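Local coordinates for uncharacterized protein (PDB 3NO2) that is of unknown function but folds as a six-bladed beta-propeller, with a sequence region resembling the Mal s 1 allergenic protein family, at residues Leu91-Glu103 and Lys113-Phe127. Numbering follows the deposited sequence. Where two conformers were deposited one is given.
Sequences LVAWCGHPSTILE and KTEFETGIERPHAQF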
loop_
_atom_site.group_PDB
_atom_site.type_symbol
_atom_site.label_atom_id
_atom_site.label_comp_id
_atom_site.label_asym_id
_atom_site.label_seq_id
_atom_site.Cartn_x
_atom_site.Cartn_y
_atom_site.Cartn_z
ATOM N N LEU A 91 8.433 2.631 8.496
ATOM C CA LEU A 91 7.415 1.934 9.273
ATOM C C LEU A 91 7.257 0.595 8.551
ATOM O O LEU A 91 7.000 0.543 7.322
ATOM C CB LEU A 91 6.078 2.687 9.279
ATOM C CG LEU A 91 4.917 2.083 10.090
ATOM C CD1 LEU A 91 5.088 2.310 11.590
ATOM C CD2 LEU A 91 3.561 2.646 9.649
ATOM N N VAL A 92 7.430 -0.506 9.286
ATOM C CA VAL A 92 7.153 -1.844 8.761
ATOM C C VAL A 92 6.244 -2.576 9.719
ATOM O O VAL A 92 6.161 -2.233 10.898
ATOM C CB VAL A 92 8.424 -2.635 8.495
ATOM C CG1 VAL A 92 9.350 -1.916 7.470
ATOM C CG2 VAL A 92 9.186 -2.981 9.801
ATOM N N ALA A 93 5.561 -3.619 9.286
ATOM C CA ALA A 93 4.663 -4.352 10.168
ATOM C C ALA A 93 4.386 -5.751 9.639
ATOM O O ALA A 93 4.269 -5.932 8.427
ATOM C CB ALA A 93 3.313 -3.602 10.400
ATOM N N TRP A 94 4.214 -6.694 10.571
ATOM C CA TRP A 94 3.841 -8.045 10.238
ATOM C C TRP A 94 2.540 -8.471 10.888
ATOM O O TRP A 94 2.244 -8.201 12.055
ATOM C CB TRP A 94 4.968 -9.056 10.500
ATOM C CG TRP A 94 5.339 -9.378 11.908
ATOM C CD1 TRP A 94 4.642 -10.101 12.830
ATOM C CD2 TRP A 94 6.584 -9.032 12.543
ATOM N NE1 TRP A 94 5.361 -10.218 13.991
ATOM C CE2 TRP A 94 6.563 -9.584 13.829
ATOM C CE3 TRP A 94 7.708 -8.330 12.124
ATOM C CZ2 TRP A 94 7.638 -9.438 14.716
ATOM C CZ3 TRP A 94 8.803 -8.209 13.012
ATOM C CH2 TRP A 94 8.723 -8.746 14.283
ATOM N N CYS A 95 1.751 -9.188 10.089
ATOM C CA CYS A 95 0.604 -9.937 10.545
ATOM C C CYS A 95 1.067 -11.123 11.344
ATOM O O CYS A 95 2.077 -11.756 10.993
ATOM C CB CYS A 95 -0.200 -10.433 9.345
ATOM S SG CYS A 95 -0.661 -9.058 8.207
ATOM N N GLY A 96 0.361 -11.437 12.413
ATOM C CA GLY A 96 0.732 -12.585 13.250
ATOM C C GLY A 96 0.016 -12.536 14.574
ATOM O O GLY A 96 -1.102 -11.995 14.702
ATOM N N HIS A 97 0.672 -13.120 15.586
ATOM C CA HIS A 97 0.112 -13.280 16.953
ATOM C C HIS A 97 1.242 -13.098 17.967
ATOM O O HIS A 97 1.873 -14.099 18.369
ATOM C CB HIS A 97 -0.552 -14.648 17.090
ATOM C CG HIS A 97 -1.719 -14.791 16.173
ATOM N ND1 HIS A 97 -2.860 -14.047 16.344
ATOM C CD2 HIS A 97 -1.910 -15.534 15.058
ATOM C CE1 HIS A 97 -3.704 -14.306 15.369
ATOM N NE2 HIS A 97 -3.160 -15.202 14.573
ATOM N N PRO A 98 1.573 -11.860 18.316
ATOM C CA PRO A 98 0.866 -10.629 17.990
ATOM C C PRO A 98 1.263 -10.024 16.651
ATOM O O PRO A 98 2.386 -10.199 16.160
ATOM C CB PRO A 98 1.291 -9.682 19.108
ATOM C CG PRO A 98 2.673 -10.113 19.440
ATOM C CD PRO A 98 2.634 -11.640 19.332
ATOM N N SER A 99 0.353 -9.262 16.094
ATOM C CA SER A 99 0.700 -8.329 15.031
ATOM C C SER A 99 1.730 -7.363 15.561
ATOM O O SER A 99 1.622 -6.932 16.724
ATOM C CB SER A 99 -0.505 -7.553 14.556
ATOM O OG SER A 99 -1.595 -8.394 14.114
ATOM N N THR A 100 2.718 -7.004 14.753
ATOM C CA THR A 100 3.815 -6.158 15.258
ATOM C C THR A 100 4.109 -5.047 14.258
ATOM O O THR A 100 4.249 -5.296 13.061
ATOM C CB THR A 100 5.074 -6.991 15.455
ATOM O OG1 THR A 100 4.788 -8.073 16.370
ATOM C CG2 THR A 100 6.204 -6.182 16.020
ATOM N N ILE A 101 4.222 -3.824 14.768
ATOM C CA ILE A 101 4.643 -2.639 14.030
ATOM C C ILE A 101 6.004 -2.210 14.560
ATOM O O ILE A 101 6.218 -2.183 15.788
ATOM C CB ILE A 101 3.622 -1.507 14.235
ATOM C CG1 ILE A 101 2.262 -1.874 13.663
ATOM C CG2 ILE A 101 4.141 -0.166 13.667
ATOM C CD1 ILE A 101 1.099 -1.017 14.230
ATOM N N LEU A 102 6.928 -1.904 13.672
ATOM C CA LEU A 102 8.251 -1.355 14.013
ATOM C C LEU A 102 8.466 -0.076 13.244
ATOM O O LEU A 102 8.179 0.010 12.038
ATOM C CB LEU A 102 9.353 -2.334 13.634
ATOM C CG LEU A 102 9.294 -3.743 14.224
ATOM C CD1 LEU A 102 10.386 -4.618 13.540
ATOM C CD2 LEU A 102 9.453 -3.710 15.796
ATOM N N GLU A 103 9.010 0.934 13.922
ATOM C CA GLU A 103 9.605 2.087 13.241
ATOM C C GLU A 103 11.099 1.872 13.258
ATOM O O GLU A 103 11.654 1.426 14.269
ATOM C CB GLU A 103 9.187 3.407 13.910
ATOM C CG GLU A 103 7.705 3.621 13.784
ATOM C CD GLU A 103 7.181 4.917 14.306
ATOM O OE1 GLU A 103 7.988 5.854 14.512
ATOM O OE2 GLU A 103 5.945 5.038 14.482
ATOM N N LYS A 113 8.415 -0.091 18.872
ATOM C CA LYS A 113 7.717 -1.352 18.642
ATOM C C LYS A 113 6.356 -1.305 19.253
ATOM O O LYS A 113 6.221 -0.869 20.422
ATOM C CB LYS A 113 8.501 -2.478 19.259
ATOM C CG LYS A 113 7.890 -3.822 19.085
ATOM C CD LYS A 113 8.814 -4.896 19.739
ATOM C CE LYS A 113 8.347 -6.274 19.519
ATOM N NZ LYS A 113 9.256 -7.201 20.373
ATOM N N THR A 114 5.338 -1.757 18.531
ATOM C CA THR A 114 3.986 -1.919 19.014
ATOM C C THR A 114 3.485 -3.299 18.692
ATOM O O THR A 114 3.639 -3.768 17.555
ATOM C CB THR A 114 3.079 -0.861 18.341
ATOM O OG1 THR A 114 3.560 0.440 18.724
ATOM C CG2 THR A 114 1.561 -1.041 18.715
ATOM N N GLU A 115 2.913 -3.989 19.661
ATOM C CA GLU A 115 2.284 -5.285 19.479
ATOM C C GLU A 115 0.790 -5.187 19.771
ATOM O O GLU A 115 0.378 -4.512 20.731
ATOM C CB GLU A 115 2.904 -6.323 20.399
ATOM C CG GLU A 115 4.345 -6.648 20.072
ATOM C CD GLU A 115 4.987 -7.662 21.022
ATOM O OE1 GLU A 115 4.496 -7.803 22.153
ATOM O OE2 GLU A 115 5.974 -8.290 20.651
ATOM N N PHE A 116 -0.033 -5.875 18.984
ATOM C CA PHE A 116 -1.462 -5.923 19.235
ATOM C C PHE A 116 -1.993 -7.234 18.675
ATOM O O PHE A 116 -1.445 -7.817 17.737
ATOM C CB PHE A 116 -2.159 -4.696 18.626
ATOM C CG PHE A 116 -2.061 -4.596 17.112
ATOM C CD1 PHE A 116 -0.931 -4.101 16.508
ATOM C CD2 PHE A 116 -3.126 -4.956 16.312
ATOM C CE1 PHE A 116 -0.830 -4.015 15.138
ATOM C CE2 PHE A 116 -3.021 -4.849 14.929
ATOM C CZ PHE A 116 -1.877 -4.385 14.359
ATOM N N GLU A 117 -3.080 -7.696 19.250
ATOM C CA GLU A 117 -3.777 -8.873 18.778
ATOM C C GLU A 117 -5.114 -8.488 18.152
ATOM O O GLU A 117 -5.942 -7.752 18.735
ATOM C CB GLU A 117 -3.975 -9.873 19.918
ATOM C CG GLU A 117 -4.765 -11.108 19.543
ATOM C CD GLU A 117 -4.195 -11.863 18.334
ATOM O OE1 GLU A 117 -2.994 -12.069 18.315
ATOM O OE2 GLU A 117 -4.996 -12.192 17.418
ATOM N N THR A 118 -5.307 -8.958 16.920
ATOM C CA THR A 118 -6.491 -8.637 16.145
ATOM C C THR A 118 -7.647 -9.567 16.399
ATOM O O THR A 118 -8.778 -9.227 16.047
ATOM C CB THR A 118 -6.210 -8.708 14.627
ATOM O OG1 THR A 118 -5.768 -10.027 14.253
ATOM C CG2 THR A 118 -5.167 -7.641 14.203
ATOM N N GLY A 119 -7.356 -10.750 16.880
ATOM C CA GLY A 119 -8.403 -11.784 17.000
ATOM C C GLY A 119 -8.605 -12.575 15.705
ATOM O O GLY A 119 -9.393 -13.541 15.681
ATOM N N ILE A 120 -7.890 -12.248 14.639
ATOM C CA ILE A 120 -8.050 -12.887 13.326
ATOM C C ILE A 120 -6.999 -13.979 13.207
ATOM O O ILE A 120 -5.797 -13.696 13.225
ATOM C CB ILE A 120 -7.897 -11.852 12.210
ATOM C CG1 ILE A 120 -9.031 -10.841 12.283
ATOM C CG2 ILE A 120 -7.819 -12.506 10.841
ATOM C CD1 ILE A 120 -8.781 -9.563 11.446
ATOM N N GLU A 121 -7.426 -15.230 13.099
ATOM C CA GLU A 121 -6.522 -16.368 13.196
ATOM C C GLU A 121 -5.446 -16.414 12.096
ATOM O O GLU A 121 -4.248 -16.517 12.400
ATOM C CB GLU A 121 -7.334 -17.670 13.274
ATOM C CG GLU A 121 -6.458 -18.931 13.270
ATOM C CD GLU A 121 -7.143 -20.189 13.851
ATOM O OE1 GLU A 121 -8.292 -20.127 14.294
ATOM O OE2 GLU A 121 -6.467 -21.208 13.891
ATOM N N ARG A 122 -5.825 -16.315 10.831
ATOM C CA ARG A 122 -4.842 -16.380 9.751
ATOM C C ARG A 122 -4.137 -15.057 9.564
ATOM O O ARG A 122 -4.777 -14.045 9.298
ATOM C CB ARG A 122 -5.478 -16.801 8.444
ATOM C CG ARG A 122 -4.405 -17.265 7.439
ATOM C CD ARG A 122 -4.869 -17.824 6.149
ATOM N NE ARG A 122 -3.681 -18.137 5.346
ATOM C CZ ARG A 122 -3.567 -17.922 4.062
ATOM N NH1 ARG A 122 -4.562 -17.511 3.324
ATOM N NH2 ARG A 122 -2.366 -18.111 3.490
ATOM N N PRO A 123 -2.802 -15.033 9.681
ATOM C CA PRO A 123 -2.103 -13.744 9.487
ATOM C C PRO A 123 -2.436 -13.101 8.148
ATOM O O PRO A 123 -2.620 -11.884 8.039
ATOM C CB PRO A 123 -0.624 -14.140 9.616
ATOM C CG PRO A 123 -0.648 -15.262 10.606
ATOM C CD PRO A 123 -1.871 -16.068 10.197
ATOM N N HIS A 124 -2.597 -13.898 7.094
ATOM C CA HIS A 124 -2.880 -13.361 5.798
ATOM C C HIS A 124 -4.225 -12.586 5.761
ATOM O O HIS A 124 -4.408 -11.768 4.878
ATOM C CB HIS A 124 -2.946 -14.498 4.743
ATOM C CG HIS A 124 -2.742 -14.068 3.349
ATOM N ND1 HIS A 124 -1.570 -13.485 2.922
ATOM C CD2 HIS A 124 -3.512 -14.206 2.244
ATOM C CE1 HIS A 124 -1.642 -13.268 1.618
ATOM N NE2 HIS A 124 -2.807 -13.718 1.172
ATOM N N ALA A 125 -5.153 -12.909 6.656
ATOM C CA ALA A 125 -6.453 -12.274 6.721
ATOM C C ALA A 125 -6.480 -11.039 7.588
ATOM O O ALA A 125 -7.562 -10.502 7.858
ATOM C CB ALA A 125 -7.519 -13.310 7.206
ATOM N N GLN A 126 -5.323 -10.590 8.063
ATOM C CA GLN A 126 -5.198 -9.383 8.883
ATOM C C GLN A 126 -5.051 -8.152 7.991
ATOM O O GLN A 126 -6.019 -7.721 7.362
ATOM C CB GLN A 126 -4.087 -9.522 9.926
ATOM C CG GLN A 126 -4.398 -10.642 10.941
ATOM C CD GLN A 126 -3.271 -10.905 11.916
ATOM O OE1 GLN A 126 -2.285 -10.168 11.971
ATOM N NE2 GLN A 126 -3.393 -11.992 12.694
ATOM N N PHE A 127 -3.854 -7.575 7.883
ATOM C CA PHE A 127 -3.684 -6.305 7.195
ATOM C C PHE A 127 -2.678 -6.398 6.070
ATOM O O PHE A 127 -1.909 -7.366 5.911
ATOM C CB PHE A 127 -3.272 -5.209 8.169
ATOM C CG PHE A 127 -2.039 -5.527 8.972
ATOM C CD1 PHE A 127 -0.761 -5.348 8.454
ATOM C CD2 PHE A 127 -2.165 -6.067 10.252
ATOM C CE1 PHE A 127 0.369 -5.635 9.253
ATOM C CE2 PHE A 127 -1.047 -6.327 11.016
ATOM C CZ PHE A 127 0.181 -6.108 10.499
HETATM O O HOH W 1 -3.151 -10.158 15.467
HETATM O O HOH W 2 6.542 -9.114 18.162
#
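His-97 meets the 117-121 loop edge-on, both ring nitrogens donating. His-97 ND1 bonds Glu-117 OE1 at 2.8 Å on the syn side of the carboxylate, whose plane lies 17° from the ring's. His-97 NE2 reaches Glu-121 O at 2.8 Å, nearly straight (170°). Bent at chi2, the Glu-117 chain also lets OE2 accept from Gly-119 N.

Beside it the Gln-126 amide pairs with the Gly-96 backbone in both directions: Gly-96 N donates to Gln-126 OE1 and Gln-126 NE2 returns a bond to Gly-96 O, each 3.0 Å. Ser-99 OG joins at OE1 from the opposite face of the amide to Gly-96 N, while Gln-126 NE2 also donates to Ile-120 O, which fixes the amide's rotation. A water links Gly-96 O, Ser-99 OG and Thr-118 N.

Deeper, Cys-95 SG sits over the centre of the Phe-127 ring, 3.6 Å from its centroid and 5° off the normal, and accepts a hydrogen bond from Phe-127 N (3.5 Å). Ser-99 CB makes a CH-pi contact over one face of Phe-116.

Strands 99-103 and 113-116 pair antiparallel in the outer half of a four-stranded propeller blade, Ile-101 and Thr-114 exchanging backbone bonds. That both His-97 nitrogens face acceptors is consistent with a protonated imidazole beside the Glu-117 carboxylate; these bonds tie the blade's turn to the loop leading to the next blade.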